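Local coordinates for 5-carboxyvanillate decarboxylase (PDB 4L6D), which probably removes a carboxyl group from 5-carboxyvanillate to yield vanillate, as a manganese-binding enzyme of the amidohydrolase fold, at residues A96-A101 with I129-T134; P253-K256 with E261-R264; D18-H23 with D38-E43; N148-Y151 with F156-P159. All blocks are in the same frame, centred on the assembly; numbering follows the deposited sequence.

Contact 1. Residues A96-A101 with I129-T134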
loop_
_atom_site.group_PDB
_atom_site.type_symbol
_atom_site.label_atom_id
_atom_site.label_comp_id
_atom_site.label_asym_id
_atom_site.label_seq_id
_atom_site.Cartn_x
_atom_site.Cartn_y
_atom_site.Cartn_z
ATOM N N ALA A 96 18.403 8.676 -25.531
ATOM C CA ALA A 96 18.172 7.360 -24.948
ATOM C C ALA A 96 17.168 6.560 -25.771
ATOM O O ALA A 96 17.265 5.334 -25.865
ATOM C CB ALA A 96 17.692 7.475 -23.517
ATOM N N ASN A 97 16.196 7.249 -26.369
ATOM C CA ASN A 97 15.225 6.557 -27.222
ATOM C C ASN A 97 15.838 6.075 -28.532
ATOM O O ASN A 97 15.548 4.968 -28.997
ATOM C CB ASN A 97 14.007 7.436 -27.504
ATOM C CG ASN A 97 13.126 7.609 -26.285
ATOM O OD1 ASN A 97 13.185 6.817 -25.345
ATOM N ND2 ASN A 97 12.278 8.629 -26.313
ATOM N N ASP A 98 16.706 6.891 -29.125
ATOM C CA ASP A 98 17.431 6.453 -30.312
ATOM C C ASP A 98 18.290 5.241 -29.978
ATOM O O ASP A 98 18.354 4.287 -30.750
ATOM C CB ASP A 98 18.330 7.563 -30.854
ATOM C CG ASP A 98 17.564 8.634 -31.593
ATOM O OD1 ASP A 98 16.382 8.411 -31.913
ATOM O OD2 ASP A 98 18.165 9.692 -31.884
ATOM N N LEU A 99 18.964 5.288 -28.830
ATOM C CA LEU A 99 19.833 4.186 -28.437
ATOM C C LEU A 99 19.020 2.930 -28.106
ATOM O O LEU A 99 19.432 1.816 -28.430
ATOM C CB LEU A 99 20.730 4.595 -27.261
ATOM C CG LEU A 99 21.820 5.597 -27.654
ATOM C CD1 LEU A 99 22.550 6.112 -26.426
ATOM C CD2 LEU A 99 22.809 4.955 -28.618
ATOM N N MET A 100 17.863 3.116 -27.477
ATOM C CA MET A 100 16.958 1.994 -27.235
ATOM C C MET A 100 16.516 1.339 -28.551
ATOM O O MET A 100 16.569 0.113 -28.697
ATOM C CB MET A 100 15.723 2.447 -26.455
ATOM C CG MET A 100 14.722 1.317 -26.186
ATOM S SD MET A 100 15.343 0.121 -24.989
ATOM C CE MET A 100 15.083 1.015 -23.466
ATOM N N ALA A 101 16.092 2.149 -29.516
ATOM C CA ALA A 101 15.681 1.599 -30.812
ATOM C C ALA A 101 16.817 0.866 -31.520
ATOM O O ALA A 101 16.614 -0.187 -32.125
ATOM C CB ALA A 101 15.087 2.691 -31.716
ATOM N N ILE A 129 6.909 11.400 -27.761
ATOM C CA ILE A 129 6.032 10.233 -27.676
ATOM C C ILE A 129 5.551 9.837 -29.072
ATOM O O ILE A 129 5.591 8.657 -29.426
ATOM C CB ILE A 129 4.870 10.499 -26.702
ATOM C CG1 ILE A 129 5.413 10.478 -25.276
ATOM C CG2 ILE A 129 3.743 9.475 -26.875
ATOM C CD1 ILE A 129 4.545 11.185 -24.259
ATOM N N GLU A 130 5.140 10.817 -29.871
ATOM C CA GLU A 130 4.723 10.536 -31.239
ATOM C C GLU A 130 5.873 9.942 -32.047
ATOM O O GLU A 130 5.671 8.993 -32.803
ATOM C CB GLU A 130 4.185 11.796 -31.919
ATOM C CG GLU A 130 3.864 11.592 -33.394
ATOM C CD GLU A 130 3.206 12.797 -34.030
ATOM O OE1 GLU A 130 3.064 12.797 -35.267
ATOM O OE2 GLU A 130 2.826 13.738 -33.298
ATOM N N ARG A 131 7.080 10.479 -31.877
ATOM C CA ARG A 131 8.238 9.959 -32.604
ATOM C C ARG A 131 8.556 8.514 -32.198
ATOM O O ARG A 131 8.877 7.683 -33.052
ATOM C CB ARG A 131 9.463 10.869 -32.400
ATOM C CG ARG A 131 10.643 10.541 -33.307
ATOM C CD ARG A 131 11.848 11.450 -33.043
ATOM N NE ARG A 131 12.540 11.081 -31.813
ATOM C CZ ARG A 131 13.619 10.307 -31.761
ATOM N NH1 ARG A 131 14.169 10.027 -30.588
ATOM N NH2 ARG A 131 14.162 9.825 -32.873
ATOM N N VAL A 132 8.466 8.228 -30.903
ATOM C CA VAL A 132 8.692 6.879 -30.389
ATOM C C VAL A 132 7.732 5.884 -31.040
ATOM O O VAL A 132 8.138 4.799 -31.464
ATOM C CB VAL A 132 8.546 6.858 -28.840
ATOM C CG1 VAL A 132 8.414 5.441 -28.310
ATOM C CG2 VAL A 132 9.728 7.577 -28.190
ATOM N N ALA A 133 6.468 6.284 -31.148
ATOM C CA ALA A 133 5.427 5.424 -31.690
ATOM C C ALA A 133 5.543 5.227 -33.196
ATOM O O ALA A 133 5.468 4.097 -33.676
ATOM C CB ALA A 133 4.045 5.977 -31.330
ATOM N N THR A 134 5.739 6.317 -33.937
ATOM C CA THR A 134 5.596 6.272 -35.388
ATOM C C THR A 134 6.894 6.170 -36.172
ATOM O O THR A 134 6.893 5.643 -37.285
ATOM C CB THR A 134 4.803 7.484 -35.918
ATOM O OG1 THR A 134 5.564 8.683 -35.735
ATOM C CG2 THR A 134 3.490 7.613 -35.191
#
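N97 meets V132 and D98 meets R131, and the two pairs show how one helix-helix interface can combine a tight, buried side, where an amide rests on a methyl, with a looser charged one. N97 ND2 rests 3.3 Å from V132 CG2, the two side chains crossing at about a right angle. The amide's N-H and C=O are satisfied elsewhere, ND2 by E128 and OD1 by the backbone nitrogen of T116, so the methyl contact is van der Waals only.

Toward the more exposed side the helices are bridged by length rather than by close packing. R131 leaves its helix with CG anti to the backbone N (chi1 -170°), runs on extended, and bends at chi3 to present NH1 and NH2 end-on. Both nitrogens converge on a single oxygen: D98 OD1 lies 2.8 Å from R131 NH2 and 3.0 Å from R131 NH1, within the guanidinium plane. The carboxylate stands almost upright on that plane, 85° from it, and only the NH2 bond uses the syn lone pair of OD1, while NH1 approaches from above the carboxylate plane. R94 pairs with the other oxygen, D98 OD2, and E128 takes R131 NH1 as a second acidic partner, a charge network that probably keeps all four groups ionised.

The axes of the two segments run nearly parallel, 10° apart and 11.2 Å at closest approach. Helices 86-106 and 122-134 are thus outer-layer neighbours; I129 and V132 of the latter pack on L141 of strand 140-144, and I129 also touches helix 158-167.

Contact 2. Residues P253-K256 with E261-R264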
loop_
_atom_site.group_PDB
_atom_site.type_symbol
_atom_site.label_atom_id
_atom_site.label_comp_id
_atom_site.label_asym_id
_atom_site.label_seq_id
_atom_site.Cartn_x
_atom_site.Cartn_y
_atom_site.Cartn_z
ATOM N N PRO A 253 -14.141 13.934 -7.939
ATOM C CA PRO A 253 -15.103 14.177 -9.016
ATOM C C PRO A 253 -15.931 12.937 -9.311
ATOM O O PRO A 253 -15.504 11.811 -9.032
ATOM C CB PRO A 253 -14.208 14.525 -10.208
ATOM C CG PRO A 253 -12.925 13.819 -9.937
ATOM C CD PRO A 253 -12.753 13.860 -8.424
ATOM N N LYS A 254 -17.103 13.144 -9.894
ATOM C CA LYS A 254 -17.956 12.030 -10.288
ATOM C C LYS A 254 -17.367 11.327 -11.503
ATOM O O LYS A 254 -16.956 11.971 -12.472
ATOM C CB LYS A 254 -19.371 12.521 -10.578
ATOM C CG LYS A 254 -20.058 13.133 -9.370
ATOM C CD LYS A 254 -20.249 12.120 -8.253
ATOM C CE LYS A 254 -21.209 12.645 -7.193
ATOM N NZ LYS A 254 -22.564 12.938 -7.754
ATOM N N LEU A 255 -17.327 10.001 -11.435
ATOM C CA LEU A 255 -16.696 9.177 -12.455
ATOM C C LEU A 255 -17.726 8.312 -13.170
ATOM O O LEU A 255 -18.752 7.937 -12.597
ATOM C CB LEU A 255 -15.637 8.268 -11.819
ATOM C CG LEU A 255 -14.507 8.905 -11.002
ATOM C CD1 LEU A 255 -13.517 7.837 -10.559
ATOM C CD2 LEU A 255 -13.813 9.991 -11.824
ATOM N N LYS A 256 -17.444 7.992 -14.427
ATOM C CA LYS A 256 -18.351 7.155 -15.201
ATOM C C LYS A 256 -18.374 5.717 -14.681
ATOM O O LYS A 256 -19.440 5.090 -14.637
ATOM C CB LYS A 256 -17.941 7.178 -16.676
ATOM C CG LYS A 256 -18.849 6.380 -17.596
ATOM C CD LYS A 256 -18.224 6.300 -18.999
ATOM C CE LYS A 256 -19.081 5.467 -19.948
ATOM N NZ LYS A 256 -20.408 6.097 -20.208
ATOM N N GLU A 261 -13.132 -0.720 -11.876
ATOM C CA GLU A 261 -13.434 -0.858 -13.299
ATOM C C GLU A 261 -12.432 -0.121 -14.180
ATOM O O GLU A 261 -12.063 -0.626 -15.238
ATOM C CB GLU A 261 -14.885 -0.463 -13.610
ATOM C CG GLU A 261 -15.878 -1.439 -12.982
ATOM C CD GLU A 261 -17.311 -0.943 -12.955
ATOM O OE1 GLU A 261 -17.558 0.252 -13.217
ATOM O OE2 GLU A 261 -18.211 -1.766 -12.660
ATOM N N TYR A 262 -11.981 1.056 -13.750
ATOM C CA TYR A 262 -10.828 1.672 -14.409
ATOM C C TYR A 262 -9.610 0.783 -14.305
ATOM O O TYR A 262 -8.847 0.657 -15.266
ATOM C CB TYR A 262 -10.490 3.045 -13.821
ATOM C CG TYR A 262 -11.588 4.034 -14.072
ATOM C CD1 TYR A 262 -11.840 4.502 -15.359
ATOM C CD2 TYR A 262 -12.413 4.456 -13.038
ATOM C CE1 TYR A 262 -12.862 5.385 -15.605
ATOM C CE2 TYR A 262 -13.449 5.341 -13.274
ATOM C CZ TYR A 262 -13.675 5.801 -14.563
ATOM O OH TYR A 262 -14.713 6.669 -14.821
ATOM N N PHE A 263 -9.390 0.179 -13.138
ATOM C CA PHE A 263 -8.182 -0.608 -12.997
ATOM C C PHE A 263 -8.213 -1.788 -13.972
ATOM O O PHE A 263 -7.224 -2.061 -14.641
ATOM C CB PHE A 263 -7.944 -1.075 -11.554
ATOM C CG PHE A 263 -6.540 -1.546 -11.333
ATOM C CD1 PHE A 263 -5.518 -0.629 -11.138
ATOM C CD2 PHE A 263 -6.221 -2.886 -11.427
ATOM C CE1 PHE A 263 -4.208 -1.042 -10.979
ATOM C CE2 PHE A 263 -4.903 -3.314 -11.269
ATOM C CZ PHE A 263 -3.894 -2.388 -11.042
ATOM N N ARG A 264 -9.357 -2.451 -14.103
ATOM C CA ARG A 264 -9.420 -3.587 -15.014
ATOM C C ARG A 264 -9.457 -3.153 -16.485
ATOM O O ARG A 264 -8.907 -3.849 -17.343
ATOM C CB ARG A 264 -10.624 -4.487 -14.700
ATOM C CG ARG A 264 -10.541 -5.193 -13.346
ATOM C CD ARG A 264 -11.717 -6.162 -13.144
ATOM N NE ARG A 264 -11.960 -6.398 -11.720
ATOM C CZ ARG A 264 -12.767 -5.661 -10.963
ATOM N NH1 ARG A 264 -13.445 -4.649 -11.488
ATOM N NH2 ARG A 264 -12.918 -5.950 -9.677
#
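L255 and K256 meet the helical segment 261-264 through one residue, Y262, an example of a loop fastened to the helix that follows it by a single long aromatic side chain. In sequence order the segment opens with E261, which turns to the chain just before it: E261 OE1 is hydrogen-bonded to the backbone nitrogen of K258, just ahead of helix 259-266.

Y262 comes next and carries the contact. With its CG anti to the carbonyl carbon (chi1 -65°), the ring reaches outward until its hydroxyl comes up beside the loop backbone at L255 and K256. L255 CB stands 3.5 Å from Y262 OH, and the methyl L255 CD1 sits 3.7 Å from Y262 CE2, approaching the ring obliquely. The backbone atom K256 N lies near the ring plane at its outer edge, 3.1 Å from Y262 OH. The hydroxyl is held by partners beyond the two segments, the carboxylate of D216 and the backbone nitrogen of L257. D216 also accepts a hydrogen bond from K256 N through its second oxygen, so one acidic side chain gathers both the tyrosine and the loop. The K256 side chain itself leads away from the helix, and P253 meets Y189 of the second subunit.

F263 faces elsewhere and stacks with F267. R264 closes the segment, its NE bonded to V286 O and its NH1 to S260 OG, and it touches a bound vanillate at a site separate from the one beside the manganese ion.

Helix 236-249 receives L255 at H243 and both F263 and R264 at L236, while F215 of helix 214-217 packs against Y262.

Contact 3. Residues D18-H23 with D38-E43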
loop_
_atom_site.group_PDB
_atom_site.type_symbol
_atom_site.label_atom_id
_atom_site.label_comp_id
_atom_site.label_asym_id
_atom_site.label_seq_id
_atom_site.Cartn_x
_atom_site.Cartn_y
_atom_site.Cartn_z
ATOM N N ASP A 18 26.406 9.339 -17.625
ATOM C CA ASP A 18 27.283 10.489 -17.420
ATOM C C ASP A 18 26.531 11.625 -16.751
ATOM O O ASP A 18 27.063 12.301 -15.858
ATOM C CB ASP A 18 27.901 10.962 -18.740
ATOM C CG ASP A 18 28.928 9.978 -19.294
ATOM O OD1 ASP A 18 29.358 9.079 -18.543
ATOM O OD2 ASP A 18 29.310 10.110 -20.477
ATOM N N ALA A 19 25.294 11.848 -17.184
ATOM C CA ALA A 19 24.492 12.910 -16.599
ATOM C C ALA A 19 24.136 12.618 -15.137
ATOM O O ALA A 19 24.128 13.533 -14.310
ATOM C CB ALA A 19 23.238 13.152 -17.426
ATOM N N LEU A 20 23.850 11.361 -14.816
ATOM C CA LEU A 20 23.554 10.993 -13.427
ATOM C C LEU A 20 24.792 11.051 -12.526
ATOM O O LEU A 20 24.673 11.418 -11.369
ATOM C CB LEU A 20 22.889 9.619 -13.339
ATOM C CG LEU A 20 21.439 9.596 -13.810
ATOM C CD1 LEU A 20 20.963 8.159 -13.918
ATOM C CD2 LEU A 20 20.541 10.373 -12.851
ATOM N N ARG A 21 25.963 10.689 -13.048
ATOM C CA ARG A 21 27.208 10.889 -12.302
ATOM C C ARG A 21 27.357 12.354 -11.885
ATOM O O ARG A 21 27.635 12.655 -10.722
ATOM C CB ARG A 21 28.434 10.460 -13.123
ATOM C CG ARG A 21 28.583 8.946 -13.305
ATOM C CD ARG A 21 30.065 8.567 -13.453
ATOM N NE ARG A 21 30.257 7.133 -13.664
ATOM C CZ ARG A 21 30.468 6.579 -14.853
ATOM N NH1 ARG A 21 30.516 7.338 -15.940
ATOM N NH2 ARG A 21 30.632 5.264 -14.959
ATOM N N ALA A 22 27.156 13.265 -12.834
ATOM C CA ALA A 22 27.223 14.686 -12.525
ATOM C C ALA A 22 26.117 15.079 -11.541
ATOM O O ALA A 22 26.361 15.828 -10.588
ATOM C CB ALA A 22 27.136 15.523 -13.797
ATOM N N HIS A 23 24.907 14.578 -11.760
ATOM C CA HIS A 23 23.811 14.918 -10.868
ATOM C C HIS A 23 24.071 14.471 -9.429
ATOM O O HIS A 23 23.657 15.146 -8.475
ATOM C CB HIS A 23 22.493 14.324 -11.346
ATOM C CG HIS A 23 21.306 15.023 -10.774
ATOM N ND1 HIS A 23 20.835 16.208 -11.291
ATOM C CD2 HIS A 23 20.530 14.739 -9.702
ATOM C CE1 HIS A 23 19.796 16.611 -10.578
ATOM N NE2 HIS A 23 19.594 15.740 -9.605
ATOM N N ASP A 38 24.389 5.730 -4.669
ATOM C CA ASP A 38 24.821 4.343 -4.514
ATOM C C ASP A 38 25.287 3.741 -5.832
ATOM O O ASP A 38 26.205 2.927 -5.857
ATOM C CB ASP A 38 23.701 3.472 -3.936
ATOM C CG ASP A 38 23.555 3.621 -2.431
ATOM O OD1 ASP A 38 24.410 4.276 -1.797
ATOM O OD2 ASP A 38 22.567 3.076 -1.886
ATOM N N VAL A 39 24.652 4.142 -6.927
ATOM C CA VAL A 39 24.948 3.546 -8.224
ATOM C C VAL A 39 25.829 4.432 -9.114
ATOM O O VAL A 39 26.776 3.943 -9.729
ATOM C CB VAL A 39 23.642 3.172 -8.966
ATOM C CG1 VAL A 39 23.914 2.758 -10.426
ATOM C CG2 VAL A 39 22.931 2.055 -8.227
ATOM N N TYR A 40 25.535 5.731 -9.158
ATOM C CA TYR A 40 26.192 6.642 -10.103
ATOM C C TYR A 40 27.155 7.609 -9.442
ATOM O O TYR A 40 27.783 8.421 -10.125
ATOM C CB TYR A 40 25.145 7.440 -10.887
ATOM C CG TYR A 40 24.103 6.581 -11.556
ATOM C CD1 TYR A 40 24.305 6.089 -12.846
ATOM C CD2 TYR A 40 22.924 6.247 -10.899
ATOM C CE1 TYR A 40 23.343 5.295 -13.466
ATOM C CE2 TYR A 40 21.959 5.451 -11.506
ATOM C CZ TYR A 40 22.175 4.980 -12.787
ATOM O OH TYR A 40 21.212 4.191 -13.366
ATOM N N GLY A 41 27.280 7.517 -8.120
ATOM C CA GLY A 41 28.121 8.436 -7.369
ATOM C C GLY A 41 29.612 8.170 -7.480
ATOM O O GLY A 41 30.029 7.100 -7.926
ATOM N N ASP A 42 30.417 9.142 -7.059
ATOM C CA ASP A 42 31.869 9.025 -7.161
ATOM C C ASP A 42 32.437 7.888 -6.317
ATOM O O ASP A 42 33.474 7.322 -6.645
ATOM C CB ASP A 42 32.541 10.343 -6.776
ATOM C CG ASP A 42 32.316 11.428 -7.807
ATOM O OD1 ASP A 42 32.066 11.078 -8.978
ATOM O OD2 ASP A 42 32.393 12.621 -7.449
ATOM N N GLU A 43 31.741 7.557 -5.239
ATOM C CA GLU A 43 32.190 6.537 -4.308
ATOM C C GLU A 43 31.063 5.527 -4.126
ATOM O O GLU A 43 30.464 5.439 -3.052
ATOM C CB GLU A 43 32.502 7.218 -2.981
ATOM C CG GLU A 43 33.308 6.428 -1.995
ATOM C CD GLU A 43 33.485 7.201 -0.708
ATOM O OE1 GLU A 43 33.011 6.719 0.344
ATOM O OE2 GLU A 43 34.088 8.299 -0.760
#
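L20 and Y40 are brought methyl over ring face by matching first torsions: each places CG anti to its own carbonyl carbon, at -73° in L20, and an extended second torsion then carries the methyl L20 CD1 out over the tyrosine ring. The result is a textbook CH-pi contact. L20 CD1 lies 3.7 Å from the centroid of the Y40 ring and only 14° off the ring normal, while L20 CB covers the inner end of the same ring, 3.7 Å from Y40 CG. The leucine therefore follows the ring lengthwise. V39, the residue before Y40, lays its CG1 methyl over the opposite face, 3.5 Å above the plane. The ring is clamped between two aliphatic groups, which probably restricts its rotation.

A second strip of contact joins the carbonyl of Y40 to R21. R21 CA approaches Y40 O at 3.3 Å with an angle of 153° at the hydrogen, a CA-H...O contact, and R21 CG lies equally close, at 3.3 Å from Y40 O. Only the aliphatic root of the arginine is used here. Its extended chain carries the guanidinium back toward the preceding turn of its own helix, where R21 NH1 forms a salt bridge of 3.3 Å with D18 OD1. The acidic D42 across the contact is paired instead with R25.

The arrangement joins helix 14-23 to the C-terminal part of helix 33-40. Helix 49-54 packs against both, I50 touching R21, V39 and Y40 and L53 adding to the tyrosine's surroundings; F84 covers L20, and Y40 also meets T77, a residue of the vanillate pocket, from the loop after strand 71-76.

Contact 4. Residues N148-Y151 with F156-P159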
loop_
_atom_site.group_PDB
_atom_site.type_symbol
_atom_site.label_atom_id
_atom_site.label_comp_id
_atom_site.label_asym_id
_atom_site.label_seq_id
_atom_site.Cartn_x
_atom_site.Cartn_y
_atom_site.Cartn_z
ATOM N N ASN A 148 8.897 16.119 -10.801
ATOM C CA ASN A 148 8.888 17.395 -10.088
ATOM C C ASN A 148 7.982 17.370 -8.856
ATOM O O ASN A 148 7.418 18.384 -8.462
ATOM C CB ASN A 148 8.526 18.557 -11.024
ATOM C CG ASN A 148 9.516 18.716 -12.162
ATOM O OD1 ASN A 148 10.702 18.425 -12.012
ATOM N ND2 ASN A 148 9.033 19.187 -13.304
ATOM N N ASP A 149 7.863 16.183 -8.269
ATOM C CA ASP A 149 7.078 15.962 -7.057
ATOM C C ASP A 149 5.598 16.227 -7.266
ATOM O O ASP A 149 4.874 16.569 -6.335
ATOM C CB ASP A 149 7.664 16.771 -5.908
ATOM C CG ASP A 149 9.116 16.440 -5.684
ATOM O OD1 ASP A 149 9.379 15.297 -5.256
ATOM O OD2 ASP A 149 9.988 17.293 -5.996
ATOM N N LEU A 150 5.163 16.050 -8.508
ATOM C CA LEU A 150 3.752 16.102 -8.862
ATOM C C LEU A 150 3.352 14.744 -9.393
ATOM O O LEU A 150 4.167 14.034 -9.992
ATOM C CB LEU A 150 3.509 17.141 -9.950
ATOM C CG LEU A 150 3.875 18.574 -9.610
ATOM C CD1 LEU A 150 3.743 19.437 -10.845
ATOM C CD2 LEU A 150 2.988 19.080 -8.496
ATOM N N TYR A 151 2.079 14.399 -9.197
ATOM C CA TYR A 151 1.535 13.138 -9.674
ATOM C C TYR A 151 0.711 13.349 -10.944
ATOM O O TYR A 151 0.433 14.491 -11.325
ATOM C CB TYR A 151 0.732 12.466 -8.557
ATOM C CG TYR A 151 1.634 12.088 -7.407
ATOM C CD1 TYR A 151 2.557 11.059 -7.547
ATOM C CD2 TYR A 151 1.587 12.769 -6.197
ATOM C CE1 TYR A 151 3.417 10.714 -6.510
ATOM C CE2 TYR A 151 2.447 12.430 -5.145
ATOM C CZ TYR A 151 3.350 11.397 -5.310
ATOM O OH TYR A 151 4.203 11.058 -4.270
ATOM N N PHE A 156 -1.185 19.736 -15.542
ATOM C CA PHE A 156 0.070 20.074 -16.203
ATOM C C PHE A 156 0.505 18.992 -17.190
ATOM O O PHE A 156 1.087 19.294 -18.241
ATOM C CB PHE A 156 1.157 20.305 -15.152
ATOM C CG PHE A 156 2.504 20.658 -15.722
ATOM C CD1 PHE A 156 2.738 21.906 -16.282
ATOM C CD2 PHE A 156 3.544 19.751 -15.656
ATOM C CE1 PHE A 156 3.992 22.230 -16.795
ATOM C CE2 PHE A 156 4.796 20.073 -16.164
ATOM C CZ PHE A 156 5.017 21.310 -16.721
ATOM N N PHE A 157 0.205 17.739 -16.867
ATOM C CA PHE A 157 0.647 16.621 -17.689
ATOM C C PHE A 157 -0.396 16.175 -18.711
ATOM O O PHE A 157 -0.167 15.195 -19.423
ATOM C CB PHE A 157 1.051 15.421 -16.821
ATOM C CG PHE A 157 2.126 15.730 -15.810
ATOM C CD1 PHE A 157 3.427 16.002 -16.213
ATOM C CD2 PHE A 157 1.834 15.729 -14.450
ATOM C CE1 PHE A 157 4.425 16.272 -15.280
ATOM C CE2 PHE A 157 2.824 15.994 -13.503
ATOM C CZ PHE A 157 4.122 16.267 -13.919
ATOM N N HIS A 158 -1.524 16.876 -18.803
ATOM C CA HIS A 158 -2.534 16.488 -19.791
ATOM C C HIS A 158 -1.978 16.331 -21.214
ATOM O O HIS A 158 -2.308 15.359 -21.878
ATOM C CB HIS A 158 -3.753 17.416 -19.772
ATOM C CG HIS A 158 -4.667 17.174 -18.613
ATOM N ND1 HIS A 158 -5.769 17.964 -18.356
ATOM C CD2 HIS A 158 -4.645 16.231 -17.642
ATOM C CE1 HIS A 158 -6.382 17.516 -17.274
ATOM N NE2 HIS A 158 -5.722 16.467 -16.823
ATOM N N PRO A 159 -1.108 17.256 -21.677
ATOM C CA PRO A 159 -0.586 17.050 -23.038
ATOM C C PRO A 159 0.205 15.753 -23.210
ATOM O O PRO A 159 0.224 15.193 -24.305
ATOM C CB PRO A 159 0.329 18.263 -23.248
ATOM C CG PRO A 159 -0.269 19.317 -22.379
ATOM C CD PRO A 159 -0.729 18.582 -21.148
#
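L150 and Y151 run in extended conformation past F157 after a sharp change of backbone course: N148 and the following D149 both adopt left-handed helical angles, near phi 57° and psi 30° in N148. The partner segment moves from a 3-10 turn at F156 and F157 into the first residues of a helix. The chains stay well apart, with L150 CA 9.1 Å from F156 CA and Y151 CA 8.8 Å from F157 CA, so the gap must be crossed by a side chain.

F157 crosses it. Its CG is anti to the carbonyl carbon (chi1 -57°), which aims the ring's far edge at the opposing loop. That edge, not a face, does the touching: F157 CE2 lies 3.8 Å from L150 CB and 3.6 Å from the backbone oxygen Y151 O, both near the ring plane. An aromatic edge is slightly positive, and a carbonyl oxygen placed there is probably mildly favourable. One face of the F157 ring carries F156 CD2, 3.6 Å above the plane and displaced toward the rim, while Y152 meets F157 edge-to-face and P119 adds a further apolar neighbour. Y151 sends its own ring the other way, where the hydroxyl is hydrogen-bonded to E201 and S179 and the side chain packs on A185 of the second subunit.

The loop closed in this way lies in the connection between strand 140-144 and helix 158-167. It is a beta-to-alpha loop of the TIM-barrel amidohydrolase fold, folded back on the entrance to its helix through an aromatic edge and lying away from the manganese and vanillate sites.

The four contacts sample the shell around one barrel. Contacts 1 and 4 come closest, their nearest atoms about 6 Å apart; helices 122-134 and 158-167, which carry one segment of each, pack against each other (I129 on V160 and I164, P159 on P122). Helix 214-217 links contacts 2 and 4, touching Y262 and H158. Contacts 2 and 3 lie on opposite sides of the chain's centre, their own centres 41 Å apart. The side chains of Y40 and R131 lie about 6 and 7 Å, respectively, from a bound vanillate, and those of Y40 and V132 about 11 and 9 Å from a manganese ion; contact 2 includes the ligand-touching R264, and contact 4 is remote from the annotated sites.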